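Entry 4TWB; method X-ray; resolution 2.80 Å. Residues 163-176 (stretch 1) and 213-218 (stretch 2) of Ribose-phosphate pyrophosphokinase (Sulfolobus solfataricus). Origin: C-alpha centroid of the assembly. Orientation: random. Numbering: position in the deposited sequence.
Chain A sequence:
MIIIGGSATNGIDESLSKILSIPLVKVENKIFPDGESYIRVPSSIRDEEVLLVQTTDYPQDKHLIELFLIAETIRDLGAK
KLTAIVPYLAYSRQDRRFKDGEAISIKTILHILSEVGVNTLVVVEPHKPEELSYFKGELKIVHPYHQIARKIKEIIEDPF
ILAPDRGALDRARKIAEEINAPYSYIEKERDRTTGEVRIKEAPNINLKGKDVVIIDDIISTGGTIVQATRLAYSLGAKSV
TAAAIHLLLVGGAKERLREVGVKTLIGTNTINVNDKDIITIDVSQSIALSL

Stretch 1, residues 163-176: APDRGALDRARKIA
Stretch 2 (213-218) VIIDDI

Stretch 2 enters as a strand already under way at Val 213, and the helix of stretch 1, residues 169–176, crosses it at 126° between N-to-C directions, with axes 8.1 Å apart. Ala 163 sits beside Ile 215 (CA to CA 5.6 Å) and Ala 168 beside Asp 216 (CA to CA 5.7 Å); 432 Å² is buried.

Val 213 (chi1 t) is buried but makes no contact here. Ile 214 (m, t) sends its CG2 to within 3.4 Å of CG of Pro 164, whose CA-to-CB bond points toward stretch 2 and whose compact apolar ring packs on the isoleucine.

Ile 215 (phi/psi -114/126; m, t) is covered most. Its CB points sideways, yet CD1 reaches 3.7 Å from CD1 of Ile 175 (m, t), two beta-branched chains, whose restricted rotamers suit close apolar packing, their ends meeting between helix and strand. Its carbonyl O lies 3.6 Å from CB of Ala 168, whose small methyl allows this close approach.

Asp 216 (-136/166; chi1 -145°) has its CB pointing away, but its carboxylate returns: OD2 accepts a weak hydrogen bond from NH2 of Arg 171 (3.3 Å), within a salt bridge. The arginine is extended through chi1 and chi2 (t, t), then bends at chi3 (p), with chi4 at -107°, which brings NH2 to the carboxylate. OD2 also accepts from N of Asp 217 (3.0 Å).

Asp 217 (-70/-46; chi1 p) turns the corner, its N over one guanidinium face; its OD1 adds a long, purely electrostatic bridge to Arg 171 NH2 (3.9 Å). Ile 218 faces away.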

ATOM      1  N   ALA A 163      28.626  12.688  13.939  1.00 54.24           N
ATOM      2  CA  ALA A 163      27.350  12.896  13.247  1.00 55.49           C
ATOM      3  C   ALA A 163      27.594  13.385  11.816  1.00 58.35           C
ATOM      4  O   ALA A 163      28.306  14.358  11.616  1.00 56.52           O
ATOM      5  CB  ALA A 163      26.508  13.896  14.009  1.00 36.75           C
ATOM      6  N   PRO A 164      27.003  12.707  10.820  1.00 55.34           N
ATOM      7  CA  PRO A 164      27.276  12.951   9.399  1.00 56.26           C
ATOM      8  C   PRO A 164      26.902  14.348   8.920  1.00 59.24           C
ATOM      9  O   PRO A 164      27.475  14.816   7.936  1.00 62.99           O
ATOM     10  CB  PRO A 164      26.418  11.903   8.692  1.00 52.90           C
ATOM     11  CG  PRO A 164      26.202  10.850   9.704  1.00 62.69           C
ATOM     12  CD  PRO A 164      26.094  11.570  11.009  1.00 53.97           C
ATOM     13  N   ASP A 165      25.963  14.998   9.597  1.00 52.03           N
ATOM     14  CA  ASP A 165      25.558  16.362   9.246  1.00 62.35           C
ATOM     15  C   ASP A 165      25.035  17.071  10.486  1.00 59.91           C
ATOM     16  O   ASP A 165      24.927  16.457  11.542  1.00 60.63           O
ATOM     17  CB  ASP A 165      24.507  16.381   8.110  1.00 77.58           C
ATOM     18  CG  ASP A 165      23.391  15.346   8.296  1.00 78.69           C
ATOM     19  OD1 ASP A 165      22.672  15.407   9.318  1.00 68.84           O
ATOM     20  OD2 ASP A 165      23.220  14.486   7.399  1.00 72.49           O
ATOM     21  N   ARG A 166      24.717  18.356  10.380  1.00 55.25           N
ATOM     22  CA  ARG A 166      24.192  19.056  11.550  1.00 70.79           C
ATOM     23  C   ARG A 166      22.843  18.481  12.000  1.00 67.79           C
ATOM     24  O   ARG A 166      22.451  18.618  13.157  1.00 60.98           O
ATOM     25  CB  ARG A 166      24.094  20.564  11.315  1.00 74.17           C
ATOM     26  CG  ARG A 166      23.779  21.334  12.589  1.00 83.37           C
ATOM     27  CD  ARG A 166      24.184  22.798  12.518  1.00109.08           C
ATOM     28  NE  ARG A 166      24.107  23.441  13.832  1.00123.94           N
ATOM     29  CZ  ARG A 166      25.160  23.708  14.603  1.00122.13           C
ATOM     30  NH1 ARG A 166      26.386  23.401  14.197  1.00104.38           N
ATOM     31  NH2 ARG A 166      24.989  24.289  15.782  1.00101.67           N
ATOM     32  N   GLY A 167      22.140  17.826  11.082  1.00 65.92           N
ATOM     33  CA  GLY A 167      20.899  17.161  11.432  1.00 69.00           C
ATOM     34  C   GLY A 167      21.106  16.151  12.548  1.00 65.14           C
ATOM     35  O   GLY A 167      20.344  16.113  13.516  1.00 61.51           O
ATOM     36  N   ALA A 168      22.162  15.350  12.422  1.00 57.50           N
ATOM     37  CA  ALA A 168      22.416  14.249  13.339  1.00 49.91           C
ATOM     38  C   ALA A 168      23.172  14.657  14.600  1.00 56.52           C
ATOM     39  O   ALA A 168      23.515  13.803  15.419  1.00 53.12           O
ATOM     40  CB  ALA A 168      23.150  13.131  12.628  1.00 51.18           C
ATOM     41  N   LEU A 169      23.424  15.950  14.762  1.00 54.50           N
ATOM     42  CA  LEU A 169      24.219  16.425  15.896  1.00 53.46           C
ATOM     43  C   LEU A 169      23.543  16.221  17.250  1.00 52.47           C
ATOM     44  O   LEU A 169      24.126  15.645  18.147  1.00 50.72           O
ATOM     45  CB  LEU A 169      24.619  17.891  15.726  1.00 62.02           C
ATOM     46  CG  LEU A 169      25.464  18.438  16.885  1.00 64.70           C
ATOM     47  CD1 LEU A 169      26.735  17.626  17.066  1.00 51.61           C
ATOM     48  CD2 LEU A 169      25.803  19.900  16.681  1.00 57.73           C
ATOM     49  N   ASP A 170      22.317  16.701  17.399  1.00 57.41           N
ATOM     50  CA  ASP A 170      21.593  16.544  18.657  1.00 56.01           C
ATOM     51  C   ASP A 170      21.610  15.099  19.141  1.00 54.47           C
ATOM     52  O   ASP A 170      21.822  14.835  20.320  1.00 47.51           O
ATOM     53  CB  ASP A 170      20.147  17.021  18.522  1.00 68.68           C
ATOM     54  CG  ASP A 170      19.983  18.488  18.868  1.00103.47           C
ATOM     55  OD1 ASP A 170      20.774  19.321  18.367  1.00102.13           O
ATOM     56  OD2 ASP A 170      19.057  18.806  19.645  1.00112.27           O
ATOM     57  N   ARG A 171      21.375  14.169  18.218  1.00 60.01           N
ATOM     58  CA  ARG A 171      21.341  12.748  18.535  1.00 38.68           C
ATOM     59  C   ARG A 171      22.733  12.259  18.962  1.00 44.06           C
ATOM     60  O   ARG A 171      22.866  11.520  19.935  1.00 42.97           O
ATOM     61  CB  ARG A 171      20.800  11.959  17.338  1.00 36.55           C
ATOM     62  CG  ARG A 171      20.862  10.445  17.462  1.00 36.83           C
ATOM     63  CD  ARG A 171      20.104   9.763  16.327  1.00 33.73           C
ATOM     64  NE  ARG A 171      20.397  10.359  15.033  1.00 42.76           N
ATOM     65  CZ  ARG A 171      19.549  11.134  14.357  1.00 38.42           C
ATOM     66  NH1 ARG A 171      18.336  11.403  14.839  1.00 28.78           N
ATOM     67  NH2 ARG A 171      19.905  11.635  13.182  1.00 55.40           N
ATOM     68  N   ALA A 172      23.772  12.689  18.251  1.00 36.99           N
ATOM     69  CA  ALA A 172      25.143  12.299  18.598  1.00 36.68           C
ATOM     70  C   ALA A 172      25.528  12.845  19.963  1.00 41.32           C
ATOM     71  O   ALA A 172      26.101  12.145  20.777  1.00 32.40           O
ATOM     72  CB  ALA A 172      26.122  12.788  17.551  1.00 35.19           C
ATOM     73  N   ARG A 173      25.209  14.109  20.207  1.00 41.34           N
ATOM     74  CA  ARG A 173      25.501  14.728  21.485  1.00 41.31           C
ATOM     75  C   ARG A 173      24.811  14.001  22.631  1.00 47.30           C
ATOM     76  O   ARG A 173      25.455  13.618  23.592  1.00 49.36           O
ATOM     77  CB  ARG A 173      25.125  16.213  21.475  1.00 51.01           C
ATOM     78  CG  ARG A 173      25.404  16.940  22.787  1.00 52.73           C
ATOM     79  CD  ARG A 173      25.459  18.455  22.603  1.00 60.81           C
ATOM     80  NE  ARG A 173      24.469  18.938  21.647  1.00 73.89           N
ATOM     81  CZ  ARG A 173      23.153  18.886  21.846  1.00103.88           C
ATOM     82  NH1 ARG A 173      22.669  18.362  22.969  1.00 83.26           N
ATOM     83  NH2 ARG A 173      22.316  19.345  20.918  1.00 95.01           N
ATOM     84  N   LYS A 174      23.503  13.793  22.534  1.00 44.18           N
ATOM     85  CA  LYS A 174      22.784  13.119  23.616  1.00 42.42           C
ATOM     86  C   LYS A 174      23.298  11.696  23.880  1.00 46.75           C
ATOM     87  O   LYS A 174      23.245  11.205  25.003  1.00 48.94           O
ATOM     88  CB  LYS A 174      21.272  13.119  23.366  1.00 39.92           C
ATOM     89  CG  LYS A 174      20.611  14.501  23.379  1.00 44.78           C
ATOM     90  CD  LYS A 174      19.096  14.392  23.242  1.00 51.23           C
ATOM     91  CE  LYS A 174      18.427  15.740  23.034  1.00 49.16           C
ATOM     92  NZ  LYS A 174      18.777  16.339  21.715  1.00 74.64           N
ATOM     93  N   ILE A 175      23.798  11.032  22.844  1.00 45.03           N
ATOM     94  CA  ILE A 175      24.307   9.675  22.999  1.00 38.17           C
ATOM     95  C   ILE A 175      25.710   9.725  23.590  1.00 50.42           C
ATOM     96  O   ILE A 175      26.019   8.997  24.527  1.00 47.83           O
ATOM     97  CB  ILE A 175      24.307   8.894  21.658  1.00 36.84           C
ATOM     98  CG1 ILE A 175      22.894   8.433  21.298  1.00 40.00           C
ATOM     99  CG2 ILE A 175      25.206   7.682  21.728  1.00 38.44           C
ATOM    100  CD1 ILE A 175      22.761   7.857  19.893  1.00 31.57           C
ATOM    101  N   ALA A 176      26.550  10.602  23.050  1.00 55.26           N
ATOM    102  CA  ALA A 176      27.924  10.754  23.534  1.00 45.04           C
ATOM    103  C   ALA A 176      27.986  11.268  24.964  1.00 44.61           C
ATOM    104  O   ALA A 176      28.808  10.811  25.737  1.00 43.56           O
ATOM    105  CB  ALA A 176      28.733  11.662  22.608  1.00 36.49           C
ATOM    106  N   VAL A 213      32.362   6.214  15.783  1.00 40.56           N
ATOM    107  CA  VAL A 213      31.035   5.658  15.556  1.00 41.33           C
ATOM    108  C   VAL A 213      30.178   6.719  14.893  1.00 41.79           C
ATOM    109  O   VAL A 213      29.906   7.767  15.478  1.00 46.73           O
ATOM    110  CB  VAL A 213      30.350   5.254  16.862  1.00 45.18           C
ATOM    111  CG1 VAL A 213      29.018   4.595  16.581  1.00 37.02           C
ATOM    112  CG2 VAL A 213      31.239   4.327  17.645  1.00 39.73           C
ATOM    113  N   ILE A 214      29.767   6.458  13.658  1.00 41.97           N
ATOM    114  CA  ILE A 214      28.924   7.398  12.926  1.00 47.40           C
ATOM    115  C   ILE A 214      27.445   7.060  13.093  1.00 49.98           C
ATOM    116  O   ILE A 214      26.994   5.986  12.685  1.00 41.24           O
ATOM    117  CB  ILE A 214      29.269   7.424  11.438  1.00 37.41           C
ATOM    118  CG1 ILE A 214      30.781   7.504  11.255  1.00 36.81           C
ATOM    119  CG2 ILE A 214      28.592   8.603  10.770  1.00 36.09           C
ATOM    120  CD1 ILE A 214      31.222   7.676   9.828  1.00 34.39           C
ATOM    121  N   ILE A 215      26.702   7.994  13.685  1.00 40.29           N
ATOM    122  CA  ILE A 215      25.307   7.767  14.051  1.00 46.13           C
ATOM    123  C   ILE A 215      24.315   8.631  13.257  1.00 42.33           C
ATOM    124  O   ILE A 215      24.432   9.856  13.216  1.00 41.18           O
ATOM    125  CB  ILE A 215      25.083   8.015  15.554  1.00 40.54           C
ATOM    126  CG1 ILE A 215      26.045   7.170  16.377  1.00 49.14           C
ATOM    127  CG2 ILE A 215      23.658   7.690  15.948  1.00 37.68           C
ATOM    128  CD1 ILE A 215      25.869   7.342  17.871  1.00 50.73           C
ATOM    129  N   ASP A 216      23.334   7.981  12.639  1.00 44.28           N
ATOM    130  CA  ASP A 216      22.264   8.684  11.927  1.00 50.35           C
ATOM    131  C   ASP A 216      20.927   8.033  12.269  1.00 44.12           C
ATOM    132  O   ASP A 216      20.888   6.926  12.820  1.00 40.91           O
ATOM    133  CB  ASP A 216      22.502   8.663  10.408  1.00 35.16           C
ATOM    134  CG  ASP A 216      22.050   9.947   9.720  1.00 48.53           C
ATOM    135  OD1 ASP A 216      22.347  10.122   8.518  1.00 43.59           O
ATOM    136  OD2 ASP A 216      21.392  10.782  10.380  1.00 49.68           O
ATOM    137  N   ASP A 217      19.831   8.716  11.954  1.00 44.82           N
ATOM    138  CA  ASP A 217      18.514   8.145  12.205  1.00 40.16           C
ATOM    139  C   ASP A 217      18.239   6.986  11.254  1.00 40.00           C
ATOM    140  O   ASP A 217      17.799   5.918  11.673  1.00 34.26           O
ATOM    141  CB  ASP A 217      17.404   9.204  12.142  1.00 43.70           C
ATOM    142  CG  ASP A 217      17.181   9.756  10.742  1.00 53.09           C
ATOM    143  OD1 ASP A 217      18.191   9.981  10.031  1.00 51.21           O
ATOM    144  OD2 ASP A 217      15.994   9.980  10.370  1.00 40.34           O
ATOM    145  N   ILE A 218      18.530   7.195   9.976  1.00 38.22           N
ATOM    146  CA  ILE A 218      18.261   6.191   8.956  1.00 36.61           C
ATOM    147  C   ILE A 218      19.491   5.903   8.092  1.00 40.07           C
ATOM    148  O   ILE A 218      20.273   6.801   7.784  1.00 49.14           O
ATOM    149  CB  ILE A 218      17.130   6.664   8.023  1.00 42.36           C
ATOM    150  CG1 ILE A 218      15.858   6.946   8.819  1.00 38.59           C
ATOM    151  CG2 ILE A 218      16.870   5.643   6.918  1.00 43.05           C
ATOM    152  CD1 ILE A 218      14.827   7.662   8.022  1.00 36.79           C
TER